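Local coordinates for protein inositol monophosphatase (Zymomonas mobilis, PDB 4N81) that probably hydrolyses phosphate monoesters such as inositol monophosphate with the aid of magnesium, at residues Pro113-Ile117 / Val128-Asp132; Gly222-Trp228 / Val241-His247. All coordinates share one frame. Residues are numbered along the deposited sequence.

Contact 1: Pro113-Ile117 / Val128-Asp132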
loop_
_atom_site.group_PDB
_atom_site.type_symbol
_atom_site.label_atom_id
_atom_site.label_comp_id
_atom_site.label_asym_id
_atom_site.label_seq_id
_atom_site.Cartn_x
_atom_site.Cartn_y
_atom_site.Cartn_z
ATOM N N PRO A 113 24.166 12.027 0.581
ATOM C CA PRO A 113 23.967 10.937 -0.390
ATOM C C PRO A 113 24.349 11.371 -1.778
ATOM O O PRO A 113 23.956 12.463 -2.201
ATOM C CB PRO A 113 22.445 10.699 -0.358
ATOM C CG PRO A 113 22.009 11.199 1.011
ATOM C CD PRO A 113 22.946 12.362 1.331
ATOM N N VAL A 114 25.045 10.510 -2.502
ATOM C CA VAL A 114 25.386 10.805 -3.897
ATOM C C VAL A 114 24.873 9.690 -4.828
ATOM O O VAL A 114 24.875 9.843 -6.058
ATOM C CB VAL A 114 26.881 10.989 -4.102
ATOM C CG1 VAL A 114 27.388 12.195 -3.266
ATOM C CG2 VAL A 114 27.623 9.705 -3.716
ATOM N N LEU A 115 24.393 8.587 -4.250
ATOM C CA LEU A 115 23.854 7.504 -5.109
ATOM C C LEU A 115 22.819 6.774 -4.291
ATOM O O LEU A 115 23.042 6.577 -3.112
ATOM C CB LEU A 115 25.039 6.532 -5.447
ATOM C CG LEU A 115 24.885 5.228 -6.224
ATOM C CD1 LEU A 115 26.337 4.765 -6.523
ATOM C CD2 LEU A 115 24.190 4.147 -5.479
ATOM N N GLY A 116 21.701 6.359 -4.898
ATOM C CA GLY A 116 20.683 5.659 -4.135
ATOM C C GLY A 116 19.933 4.687 -5.024
ATOM O O GLY A 116 19.664 4.988 -6.187
ATOM N N ILE A 117 19.568 3.533 -4.480
ATOM C CA ILE A 117 18.676 2.604 -5.164
ATOM C C ILE A 117 17.545 2.271 -4.196
ATOM O O ILE A 117 17.801 2.051 -2.964
ATOM C CB ILE A 117 19.435 1.290 -5.587
ATOM C CG1 ILE A 117 20.365 1.576 -6.784
ATOM C CG2 ILE A 117 18.442 0.183 -5.990
ATOM C CD1 ILE A 117 21.078 0.332 -7.351
ATOM N N VAL A 128 16.843 4.174 -9.530
ATOM C CA VAL A 128 18.268 4.444 -9.336
ATOM C C VAL A 128 18.492 5.943 -9.496
ATOM O O VAL A 128 18.150 6.511 -10.548
ATOM C CB VAL A 128 19.122 3.746 -10.408
ATOM C CG1 VAL A 128 20.627 3.980 -10.117
ATOM C CG2 VAL A 128 18.779 2.247 -10.436
ATOM N N GLY A 129 19.088 6.577 -8.476
ATOM C CA GLY A 129 19.429 7.996 -8.552
ATOM C C GLY A 129 20.908 8.220 -8.298
ATOM O O GLY A 129 21.539 7.465 -7.526
ATOM N N VAL A 130 21.494 9.233 -8.942
ATOM C CA VAL A 130 22.931 9.474 -8.795
ATOM C C VAL A 130 23.129 10.968 -9.019
ATOM O O VAL A 130 22.398 11.593 -9.825
ATOM C CB VAL A 130 23.777 8.765 -9.908
ATOM C CG1 VAL A 130 25.264 8.894 -9.624
ATOM C CG2 VAL A 130 23.390 7.315 -10.077
ATOM N N LYS A 131 24.155 11.510 -8.385
ATOM C CA LYS A 131 24.351 12.945 -8.297
ATOM C C LYS A 131 24.463 13.554 -9.704
ATOM O O LYS A 131 24.034 14.678 -9.932
ATOM C CB LYS A 131 25.674 13.164 -7.530
ATOM C CG LYS A 131 26.288 14.537 -7.606
ATOM C CD LYS A 131 27.601 14.559 -6.802
ATOM C CE LYS A 131 28.235 15.941 -6.769
ATOM N NZ LYS A 131 29.283 16.001 -5.695
ATOM N N ASP A 132 25.010 12.811 -10.655
ATOM C CA ASP A 132 25.301 13.427 -11.956
ATOM C C ASP A 132 24.475 12.878 -13.145
ATOM O O ASP A 132 24.851 13.042 -14.295
ATOM C CB ASP A 132 26.822 13.456 -12.267
ATOM C CG ASP A 132 27.486 12.074 -12.209
ATOM O OD1 ASP A 132 26.794 11.051 -12.017
ATOM O OD2 ASP A 132 28.721 12.011 -12.382
#

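Contact 2: Gly222-Trp228 / Val241-His247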
loop_
_atom_site.group_PDB
_atom_site.type_symbol
_atom_site.label_atom_id
_atom_site.label_comp_id
_atom_site.label_asym_id
_atom_site.label_seq_id
_atom_site.Cartn_x
_atom_site.Cartn_y
_atom_site.Cartn_z
ATOM N N GLY A 222 13.903 15.490 -10.555
ATOM C CA GLY A 222 13.396 16.849 -10.692
ATOM C C GLY A 222 12.720 17.362 -9.417
ATOM O O GLY A 222 12.282 18.530 -9.361
ATOM N N GLY A 223 12.640 16.514 -8.394
ATOM C CA GLY A 223 12.008 16.932 -7.135
ATOM C C GLY A 223 12.959 17.583 -6.142
ATOM O O GLY A 223 14.101 17.933 -6.458
ATOM N N ILE A 224 12.471 17.786 -4.926
ATOM C CA ILE A 224 13.315 18.408 -3.924
ATOM C C ILE A 224 13.033 17.632 -2.631
ATOM O O ILE A 224 11.905 17.242 -2.363
ATOM C CB ILE A 224 12.997 19.920 -3.762
ATOM C CG1 ILE A 224 13.808 20.559 -2.619
ATOM C CG2 ILE A 224 11.502 20.182 -3.488
ATOM C CD1 ILE A 224 13.792 22.156 -2.798
ATOM N N MET A 225 14.078 17.405 -1.839
ATOM C CA MET A 225 13.905 16.667 -0.614
ATOM C C MET A 225 14.839 17.276 0.426
ATOM O O MET A 225 16.051 17.359 0.211
ATOM C CB MET A 225 14.190 15.179 -0.858
ATOM C CG MET A 225 13.848 14.329 0.341
ATOM S SD MET A 225 13.834 12.573 -0.155
ATOM C CE MET A 225 13.720 11.927 1.487
ATOM N N ARG A 226 14.235 17.774 1.516
ATOM C CA ARG A 226 14.954 18.532 2.515
ATOM C C ARG A 226 14.430 18.186 3.913
ATOM O O ARG A 226 13.471 17.436 4.048
ATOM C CB ARG A 226 14.667 20.040 2.314
ATOM C CG ARG A 226 15.013 20.607 0.910
ATOM C CD ARG A 226 16.511 20.826 0.832
ATOM N NE ARG A 226 16.955 21.024 -0.535
ATOM C CZ ARG A 226 16.900 22.180 -1.185
ATOM N NH1 ARG A 226 16.421 23.282 -0.587
ATOM N NH2 ARG A 226 17.343 22.228 -2.445
ATOM N N ASP A 227 15.030 18.779 4.949
ATOM C CA ASP A 227 14.368 18.731 6.259
ATOM C C ASP A 227 13.295 19.813 6.386
ATOM O O ASP A 227 12.995 20.496 5.403
ATOM C CB ASP A 227 15.341 18.718 7.448
ATOM C CG ASP A 227 16.083 20.038 7.646
ATOM O OD1 ASP A 227 17.131 19.993 8.344
ATOM O OD2 ASP A 227 15.633 21.099 7.149
ATOM N N TRP A 228 12.680 19.919 7.567
ATOM C CA TRP A 228 11.530 20.838 7.746
ATOM C C TRP A 228 11.981 22.318 7.886
ATOM O O TRP A 228 11.146 23.208 7.963
ATOM C CB TRP A 228 10.672 20.430 8.973
ATOM C CG TRP A 228 9.972 19.104 8.789
ATOM C CD1 TRP A 228 9.997 18.259 7.663
ATOM C CD2 TRP A 228 9.110 18.484 9.732
ATOM N NE1 TRP A 228 9.178 17.152 7.899
ATOM C CE2 TRP A 228 8.641 17.277 9.164
ATOM C CE3 TRP A 228 8.695 18.837 11.026
ATOM C CZ2 TRP A 228 7.758 16.416 9.852
ATOM C CZ3 TRP A 228 7.810 17.982 11.715
ATOM C CH2 TRP A 228 7.347 16.785 11.113
ATOM N N VAL A 241 11.553 14.930 7.291
ATOM C CA VAL A 241 11.813 15.073 5.872
ATOM C C VAL A 241 10.586 15.620 5.192
ATOM O O VAL A 241 9.450 15.338 5.601
ATOM C CB VAL A 241 12.227 13.702 5.176
ATOM C CG1 VAL A 241 13.468 13.073 5.865
ATOM C CG2 VAL A 241 11.131 12.715 5.230
ATOM N N ILE A 242 10.832 16.380 4.122
ATOM C CA ILE A 242 9.752 16.741 3.186
ATOM C C ILE A 242 10.293 16.529 1.775
ATOM O O ILE A 242 11.444 16.927 1.485
ATOM C CB ILE A 242 9.244 18.178 3.386
ATOM C CG1 ILE A 242 8.188 18.524 2.340
ATOM C CG2 ILE A 242 10.466 19.230 3.371
ATOM C CD1 ILE A 242 7.387 19.777 2.714
ATOM N N ALA A 243 9.502 15.838 0.949
ATOM C CA ALA A 243 9.849 15.657 -0.455
ATOM C C ALA A 243 8.709 16.292 -1.261
ATOM O O ALA A 243 7.539 16.123 -0.879
ATOM C CB ALA A 243 9.992 14.122 -0.772
ATOM N N ALA A 244 9.046 17.026 -2.323
ATOM C CA ALA A 244 8.045 17.621 -3.199
ATOM C C ALA A 244 8.428 17.303 -4.636
ATOM O O ALA A 244 9.622 17.356 -4.964
ATOM C CB ALA A 244 8.029 19.143 -3.015
ATOM N N GLY A 245 7.441 17.036 -5.502
ATOM C CA GLY A 245 7.764 16.815 -6.924
ATOM C C GLY A 245 8.045 18.158 -7.597
ATOM O O GLY A 245 8.740 18.231 -8.617
ATOM N N ASP A 246 7.527 19.227 -7.000
ATOM C CA ASP A 246 7.604 20.555 -7.577
ATOM C C ASP A 246 8.245 21.508 -6.574
ATOM O O ASP A 246 7.737 21.686 -5.475
ATOM C CB ASP A 246 6.170 21.014 -7.982
ATOM C CG ASP A 246 6.173 22.316 -8.818
ATOM O OD1 ASP A 246 7.072 23.138 -8.665
ATOM O OD2 ASP A 246 5.243 22.517 -9.618
ATOM N N HIS A 247 9.334 22.139 -6.956
ATOM C CA HIS A 247 10.064 23.034 -6.009
ATOM C C HIS A 247 9.188 24.218 -5.523
ATOM O O HIS A 247 9.307 24.739 -4.386
ATOM C CB HIS A 247 11.320 23.621 -6.669
ATOM C CG HIS A 247 12.401 22.629 -6.997
ATOM N ND1 HIS A 247 12.161 21.311 -7.337
ATOM C CD2 HIS A 247 13.744 22.793 -7.078
ATOM C CE1 HIS A 247 13.307 20.709 -7.608
ATOM N NE2 HIS A 247 14.282 21.589 -7.459
#

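Contact 1: Pro113-Ile117 / Val128-Asp132
Three backbone hydrogen bonds tie Pro113-Ile117 to Val128-Asp132. Gly116 and Gly129 make the hydrogen-bonded antiparallel pair, each using both of its polar atoms: Gly116 N donates to Gly129 O at 2.9 Å, and Gly129 N returns the favour to Gly116 O at 2.8 Å, with an N-H...O angle of 175°. The third bond, from Lys131 N to Val114 O at 3.0 Å, is bent to 134° at the hydrogen, just where the second strand has ended and the chain turns away. Each of these carbonyls also takes a CA-H...O contact: Val130 CA lies 3.4 Å from Val114 O, Leu115 CA 3.3 Å from Gly129 O, and Val128 CA 3.5 Å from Gly116 O. This is the hairpin of strands 112-120 and 125-130 in the large mixed sheet of the inositol monophosphatase fold. On its other side strand 112-120 bonds to strand 102-109, where Val114 and Leu115 both face Leu107 in a classic beta bulge; Val128 meanwhile bonds to Ser136. With two glycines paired on one face, the side chains of the two non-hydrogen-bonded pairs, Leu115 with Val130 and Ile117 with Val128, lie on the other face, against helix 7-24, and Ile117 CG1 reaches Val128 CG2 at 4.0 Å. Beyond the strand, both carboxylate oxygens of Asp132 are taken up near the N-terminus, OD1 by Ser4 OG and OD2 by Ala5 N.

Contact 2: Gly222-Trp228 / Val241-His247
His247 lays the face of its imidazole over Ile224, whose CB sits 4.0 Å from the ring centroid and 15° off the normal, a CH-pi contact. At the ring edge, His247 CE1 comes within 3.0 Å of Gly222 O. Gly222 itself closes helix 214-220 with a Schellman motif, and its positive phi suits glycine; next to it, a CB on Gly223 would clash with Ala244 O. From there Ile224-Arg226 runs antiparallel to Val241-Ala244, the axes 4.7 Å apart. Ile224 and Ala244 exchange two bonds, N to O at 2.9 Å each way, while Arg226 N reaches Ile242 O at 2.9 Å and Ile242 N reaches Arg226 O at 2.8 Å. Together they form one margin of the smaller mixed sheet of the inositol monophosphatase fold: strand 224-226 is one of its two outermost strands within the chain, and 241-244 bonds onward to strand 200-203. Met225 and Ala243, with CG and CB 4.0 Å apart, turn to the face covered by helix 187-194, notably Tyr190. The opposite face carries Ile224 against Ala244, CG2 to CB 3.7 Å, and Ile242, which packs under helix 250-257. At the far end the indole of Trp228 folds back, so that NE1 donates to Val241 O at 2.9 Å and CD1 lies 4.3 Å from Ile242 CB. Asp227 points away, its OD2 accepting from Gln229 N and Arg231 N.

Contacts 1 and 2 follow one another along the chain and belong to different sheets of the same fold: 113-117/128-132 to the larger sheet, 222-228/241-247 to the smaller one. Their centres are about 15 Å apart and their nearest atoms about 8 Å, so they do not touch. Both lie near the predicted catalytic magnesium site without supplying a predicted ligand. In contact 1, the side chain of Ile117 is about 11 Å from those of Asp86 and Asp89, both predicted magnesium ligands; in contact 2, the side chain of Val241 is about 8 Å from that of Asp210, another predicted ligand, and the side chain of Met225 about 10 Å from that of Asp89.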